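Local structure of capsid fiber protein (Bacillus phage phi29, 6QYY) at residues H32-T37 and T78-G83; I38-V42 and M57-W63. The protein forms the head fibers of the phage; the N-terminal base, a trimer here, probably attaches them to the capsid. All coordinates share one frame; numbering follows the deposited sequence.

Contact 1 of 2, residues H32-T37 and T78-G83; sequences HAAENT and TTGKDG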
loop_
_atom_site.group_PDB
_atom_site.type_symbol
_atom_site.label_atom_id
_atom_site.label_comp_id
_atom_site.label_asym_id
_atom_site.label_seq_id
_atom_site.Cartn_x
_atom_site.Cartn_y
_atom_site.Cartn_z
ATOM N N HIS A 32 10.966 -16.834 -8.759
ATOM C CA HIS A 32 11.180 -16.572 -7.344
ATOM C C HIS A 32 12.040 -15.334 -7.159
ATOM O O HIS A 32 13.087 -15.187 -7.800
ATOM C CB HIS A 32 11.847 -17.778 -6.681
ATOM C CG HIS A 32 10.945 -18.959 -6.576
ATOM N ND1 HIS A 32 11.411 -20.252 -6.472
ATOM C CD2 HIS A 32 9.594 -19.042 -6.576
ATOM C CE1 HIS A 32 10.385 -21.082 -6.410
ATOM N NE2 HIS A 32 9.271 -20.372 -6.467
ATOM N N ALA A 33 11.595 -14.443 -6.274
ATOM C CA ALA A 33 12.392 -13.280 -5.914
ATOM C C ALA A 33 13.751 -13.720 -5.387
ATOM O O ALA A 33 13.872 -14.739 -4.701
ATOM C CB ALA A 33 11.661 -12.442 -4.863
ATOM N N ALA A 34 14.783 -12.963 -5.743
ATOM C CA ALA A 34 16.135 -13.298 -5.325
ATOM C C ALA A 34 16.328 -13.035 -3.831
ATOM O O ALA A 34 15.701 -12.150 -3.242
ATOM C CB ALA A 34 17.163 -12.499 -6.135
ATOM N N GLU A 35 17.217 -13.814 -3.226
ATOM C CA GLU A 35 17.515 -13.678 -1.806
ATOM C C GLU A 35 17.964 -12.256 -1.462
ATOM O O GLU A 35 18.706 -11.623 -2.216
ATOM C CB GLU A 35 18.593 -14.690 -1.428
ATOM C CG GLU A 35 18.878 -14.771 0.046
ATOM C CD GLU A 35 19.981 -15.755 0.359
ATOM O OE1 GLU A 35 20.643 -16.226 -0.592
ATOM O OE2 GLU A 35 20.180 -16.067 1.551
ATOM N N ASN A 36 17.474 -11.752 -0.323
ATOM C CA ASN A 36 17.740 -10.413 0.209
ATOM C C ASN A 36 17.247 -9.276 -0.693
ATOM O O ASN A 36 17.736 -8.150 -0.589
ATOM C CB ASN A 36 19.231 -10.229 0.519
ATOM C CG ASN A 36 19.710 -11.177 1.590
ATOM O OD1 ASN A 36 19.170 -11.203 2.696
ATOM N ND2 ASN A 36 20.704 -11.990 1.257
ATOM N N THR A 37 16.272 -9.512 -1.567
ATOM C CA THR A 37 15.702 -8.429 -2.354
ATOM C C THR A 37 14.258 -8.181 -1.932
ATOM O O THR A 37 13.632 -9.005 -1.257
ATOM C CB THR A 37 15.761 -8.728 -3.857
ATOM O OG1 THR A 37 14.885 -9.819 -4.166
ATOM C CG2 THR A 37 17.172 -9.094 -4.269
ATOM N N THR A 78 12.716 -10.648 5.092
ATOM C CA THR A 78 13.192 -10.423 3.730
ATOM C C THR A 78 13.097 -11.733 2.954
ATOM O O THR A 78 12.708 -12.771 3.491
ATOM C CB THR A 78 14.642 -9.913 3.720
ATOM O OG1 THR A 78 14.979 -9.449 2.401
ATOM C CG2 THR A 78 15.589 -11.042 4.108
ATOM N N THR A 79 13.466 -11.683 1.678
ATOM C CA THR A 79 13.462 -12.877 0.846
ATOM C C THR A 79 14.642 -13.781 1.195
ATOM O O THR A 79 15.785 -13.321 1.276
ATOM C CB THR A 79 13.530 -12.478 -0.625
ATOM O OG1 THR A 79 12.482 -11.554 -0.912
ATOM C CG2 THR A 79 13.379 -13.696 -1.522
ATOM N N GLY A 80 14.366 -15.064 1.414
ATOM C CA GLY A 80 15.391 -16.082 1.589
ATOM C C GLY A 80 15.653 -16.866 0.317
ATOM O O GLY A 80 15.491 -16.356 -0.799
ATOM N N LYS A 81 16.079 -18.119 0.481
ATOM C CA LYS A 81 16.287 -19.011 -0.658
ATOM C C LYS A 81 14.953 -19.450 -1.269
ATOM O O LYS A 81 13.958 -19.639 -0.563
ATOM C CB LYS A 81 17.060 -20.255 -0.231
ATOM C CG LYS A 81 18.296 -20.012 0.620
ATOM C CD LYS A 81 19.249 -19.026 -0.014
ATOM C CE LYS A 81 20.615 -19.045 0.686
ATOM N NZ LYS A 81 21.245 -20.388 0.713
ATOM N N ASP A 82 14.952 -19.645 -2.596
ATOM C CA ASP A 82 13.794 -20.184 -3.326
ATOM C C ASP A 82 12.518 -19.383 -3.072
ATOM O O ASP A 82 11.412 -19.942 -3.062
ATOM C CB ASP A 82 13.553 -21.654 -2.975
ATOM C CG ASP A 82 14.778 -22.522 -3.216
ATOM O OD1 ASP A 82 15.754 -22.012 -3.799
ATOM O OD2 ASP A 82 14.767 -23.707 -2.815
ATOM N N GLY A 83 12.642 -18.069 -2.874
ATOM C CA GLY A 83 11.454 -17.244 -2.711
ATOM C C GLY A 83 10.729 -17.399 -1.393
ATOM O O GLY A 83 9.564 -16.993 -1.278
HETATM O O HOH W 1 15.070 -16.647 -3.398
HETATM O O HOH W 2 17.883 -13.498 3.329
#

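Contact 2 of 2, residues I38-V42 and M57-W63; sequences IPDYV and MYPLAAW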
loop_
_atom_site.group_PDB
_atom_site.type_symbol
_atom_site.label_atom_id
_atom_site.label_comp_id
_atom_site.label_asym_id
_atom_site.label_seq_id
_atom_site.Cartn_x
_atom_site.Cartn_y
_atom_site.Cartn_z
ATOM N N ILE A 38 13.736 -7.026 -2.328
ATOM C CA ILE A 38 12.323 -6.716 -2.106
ATOM C C ILE A 38 11.506 -7.400 -3.196
ATOM O O ILE A 38 11.726 -7.138 -4.388
ATOM C CB ILE A 38 12.063 -5.202 -2.105
ATOM C CG1 ILE A 38 12.982 -4.480 -1.115
ATOM C CG2 ILE A 38 10.580 -4.929 -1.842
ATOM C CD1 ILE A 38 12.709 -4.798 0.343
ATOM N N PRO A 39 10.558 -8.261 -2.845
ATOM C CA PRO A 39 9.758 -8.930 -3.869
ATOM C C PRO A 39 8.807 -7.961 -4.547
ATOM O O PRO A 39 8.455 -6.904 -4.013
ATOM C CB PRO A 39 8.983 -9.990 -3.077
ATOM C CG PRO A 39 8.845 -9.394 -1.718
ATOM C CD PRO A 39 10.154 -8.652 -1.483
ATOM N N ASP A 40 8.395 -8.339 -5.752
ATOM C CA ASP A 40 7.365 -7.597 -6.473
ATOM C C ASP A 40 5.962 -8.064 -6.097
ATOM O O ASP A 40 5.047 -7.241 -5.972
ATOM C CB ASP A 40 7.577 -7.730 -7.982
ATOM C CG ASP A 40 8.881 -7.103 -8.444
ATOM O OD1 ASP A 40 9.232 -6.000 -7.943
ATOM O OD2 ASP A 40 9.567 -7.703 -9.305
ATOM N N TYR A 41 5.775 -9.365 -5.910
ATOM C CA TYR A 41 4.481 -9.894 -5.498
ATOM C C TYR A 41 4.718 -11.279 -4.897
ATOM O O TYR A 41 5.839 -11.600 -4.490
ATOM C CB TYR A 41 3.477 -9.884 -6.670
ATOM C CG TYR A 41 2.029 -9.876 -6.156
ATOM C CD1 TYR A 41 1.579 -8.848 -5.325
ATOM C CD2 TYR A 41 1.146 -10.908 -6.459
ATOM C CE1 TYR A 41 0.274 -8.849 -4.816
ATOM C CE2 TYR A 41 -0.161 -10.919 -5.956
ATOM C CZ TYR A 41 -0.587 -9.887 -5.133
ATOM O OH TYR A 41 -1.879 -9.887 -4.632
ATOM N N VAL A 42 3.662 -12.091 -4.823
ATOM C CA VAL A 42 3.695 -13.406 -4.195
ATOM C C VAL A 42 2.839 -14.363 -5.021
ATOM O O VAL A 42 1.818 -13.978 -5.599
ATOM C CB VAL A 42 3.216 -13.346 -2.725
ATOM C CG1 VAL A 42 1.766 -12.843 -2.646
ATOM C CG2 VAL A 42 3.370 -14.700 -2.036
ATOM N N MET A 57 -3.576 -10.004 -8.822
ATOM C CA MET A 57 -3.066 -9.175 -7.751
ATOM C C MET A 57 -4.219 -8.513 -7.003
ATOM O O MET A 57 -5.193 -8.052 -7.609
ATOM C CB MET A 57 -2.053 -8.137 -8.263
ATOM C CG MET A 57 -0.773 -8.750 -8.813
ATOM S SD MET A 57 0.267 -7.581 -9.642
ATOM C CE MET A 57 0.800 -6.716 -8.163
ATOM N N TYR A 58 -4.096 -8.511 -5.678
ATOM C CA TYR A 58 -5.098 -8.093 -4.710
ATOM C C TYR A 58 -4.578 -6.936 -3.866
ATOM O O TYR A 58 -3.366 -6.702 -3.802
ATOM C CB TYR A 58 -5.458 -9.273 -3.792
ATOM C CG TYR A 58 -6.302 -10.301 -4.508
ATOM C CD1 TYR A 58 -7.676 -10.133 -4.610
ATOM C CD2 TYR A 58 -5.723 -11.412 -5.121
ATOM C CE1 TYR A 58 -8.472 -11.053 -5.284
ATOM C CE2 TYR A 58 -6.518 -12.353 -5.803
ATOM C CZ TYR A 58 -7.890 -12.158 -5.876
ATOM O OH TYR A 58 -8.707 -13.058 -6.537
ATOM N N PRO A 59 -5.471 -6.183 -3.212
ATOM C CA PRO A 59 -5.024 -5.101 -2.322
ATOM C C PRO A 59 -4.040 -5.597 -1.272
ATOM O O PRO A 59 -4.121 -6.731 -0.797
ATOM C CB PRO A 59 -6.329 -4.604 -1.684
ATOM C CG PRO A 59 -7.379 -4.887 -2.739
ATOM C CD PRO A 59 -6.941 -6.211 -3.360
ATOM N N LEU A 60 -3.087 -4.734 -0.934
ATOM C CA LEU A 60 -1.961 -5.104 -0.083
ATOM C C LEU A 60 -2.301 -4.895 1.387
ATOM O O LEU A 60 -2.617 -3.775 1.812
ATOM C CB LEU A 60 -0.730 -4.280 -0.446
ATOM C CG LEU A 60 -0.315 -4.318 -1.923
ATOM C CD1 LEU A 60 0.712 -3.216 -2.193
ATOM C CD2 LEU A 60 0.248 -5.699 -2.269
ATOM N N ALA A 61 -2.212 -5.960 2.168
ATOM C CA ALA A 61 -2.137 -5.808 3.614
ATOM C C ALA A 61 -1.244 -6.916 4.154
ATOM O O ALA A 61 -0.142 -6.648 4.642
ATOM C CB ALA A 61 -3.524 -5.844 4.257
ATOM N N ALA A 62 -1.687 -8.164 4.033
ATOM C CA ALA A 62 -0.925 -9.304 4.525
ATOM C C ALA A 62 -0.710 -10.319 3.404
ATOM O O ALA A 62 -1.530 -10.444 2.490
ATOM C CB ALA A 62 -1.635 -9.969 5.710
ATOM N N TRP A 63 0.409 -11.033 3.476
ATOM C CA TRP A 63 0.712 -12.123 2.544
ATOM C C TRP A 63 0.955 -13.414 3.309
ATOM O O TRP A 63 1.421 -13.394 4.448
ATOM C CB TRP A 63 1.960 -11.842 1.713
ATOM C CG TRP A 63 1.791 -10.907 0.585
ATOM C CD1 TRP A 63 0.615 -10.477 0.024
ATOM C CD2 TRP A 63 2.841 -10.278 -0.141
ATOM N NE1 TRP A 63 0.884 -9.611 -1.012
ATOM C CE2 TRP A 63 2.242 -9.464 -1.127
ATOM C CE3 TRP A 63 4.239 -10.305 -0.044
ATOM C CZ2 TRP A 63 2.997 -8.692 -2.020
ATOM C CZ3 TRP A 63 4.988 -9.543 -0.940
ATOM C CH2 TRP A 63 4.367 -8.742 -1.903
HETATM O O HOH W 3 -1.855 -8.734 -1.960
#

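Contact 1 of 2, residues H32-T37 and T78-G83
The carbonyl O of Asp82 lies over one face of the His32 imidazole, nearer its rim than its centre. Asp82 O is 3.4 Å from His32 ND1, but the angle is too poor for a hydrogen bond. The ring takes its polar contact at NE2, from the backbone N of Met14, and Asp82 O accepts from Arg17. Gly83 N approaches the same ring obliquely.

A second flat group, the carboxylate of Glu35, sits at the end of an extended chain. The trans first torsion (chi1 -173°) and the straight chain beyond it carry the carboxylate past Thr79 O and out to Lys81. Glu35 OE1 and OE2 each lie 3.1 Å from Lys81 CE. Lys81, bent at chi2 and chi4, lays CD and CE against the carboxylate, while Lys81 NZ stays 4.4 Å from Glu35 OE1, too far for a salt bridge.

The direct polar bonds gather at Thr79. Asn36 N donates to Thr79 O at 2.8 Å in a nearly straight bond (176°). Thr79 OG1 donates to Thr37 O, also at 2.8 Å. The methyl CG2 of Thr79 rests against Ala33 O and Ala34 O. Residues Ala34 to Thr37 form a type II turn, and Ala34 O accepts from both Thr37 N and Thr37 OG1.

Two waters add indirect links. One donates to Ala33 O and Gly80 O and accepts from Gly83 N. The other links Asn36 OD1 to Thr79 O. The loop is thus joined to 78-83 through backbone polar atoms, the Thr79 hydroxyl and two waters, while any attraction between Glu35 and Lys81 is probably weak.

Contact 2 of 2, residues I38-V42 and M57-W63
Tyr41 reaches across to the 57-63 segment, and its side chain can be followed outward from CB. A chi1 of -157° turns the ring away from the backbone N and sends it between Met57 and Trp63. At the near end of the ring, Tyr41 CG is 3.9 Å from the methyl CE of Met57. Tyr41 CD1 meets both Met57 CE and Trp63 CZ2, each at 3.6 Å. Along the other long edge, CD2 and CE2 meet Met57 CG, on the same face as CE. That methylene sits over the ring centre in a CH-pi contact. Met57 SD is above the same face but farther away, a Met-aromatic contact. Tyr41 CE1 has Leu60 CD2 at its edge, 4.1 Å away.

At the tip, Tyr41 OH accepts from Tyr58 N at 2.8 Å, with an N-H...O angle of 163°. It also shares a hydrogen bond with a water. The same water accepts from Trp63 NE1, lying in the indole plane, so it joins the two aromatic side chains.

Trp63 turns an edge toward the face of Tyr41, in an offset edge-to-face pair with planes at 83°. Val42 CG1 stands over the indole, 3.5 Å from the centroid of the Trp63 five-membered ring and almost on its normal. Pro39 CG meets CZ3 at the rim of the indole. Leu18, Phe95 and Ile112 also pack on Trp63.

Leu60 packs on Leu60 of the second subunit, and Trp63 on Leu117 of that subunit. Asp40 and Tyr41 both face Leu19, a classic beta bulge where strand 41-42 begins, against strand 18-23. This is a hydrophobic core of mixed aromatic and aliphatic side chains, built round Tyr41 and Trp63, between the two beta-sheets and close to the trimer interface.

Contact 1 and contact 2 have centres 14 Å apart, on opposite sides of the centre of the chain. Along the chain the order is 32-37, 38-42, 57-63 and 78-83, so contact 2 falls within the span that contact 1 brackets. Segments 32-37 and 38-42 are continuous, leading from strand 28-32 to strand 41-42 of the mixed sheet. Segment 57-63 runs from strand 52-57 of that sheet to strand 62-66 of the antiparallel sheet, and 78-83 leaves strand 76-79. Pro39 joins the contacts by packing on Ala33 and Thr79. The 32-42 run therefore meets the end of strand 76-79 and the crossing between the sheets. Contact 2 also reaches other subunits; contact 1 does not.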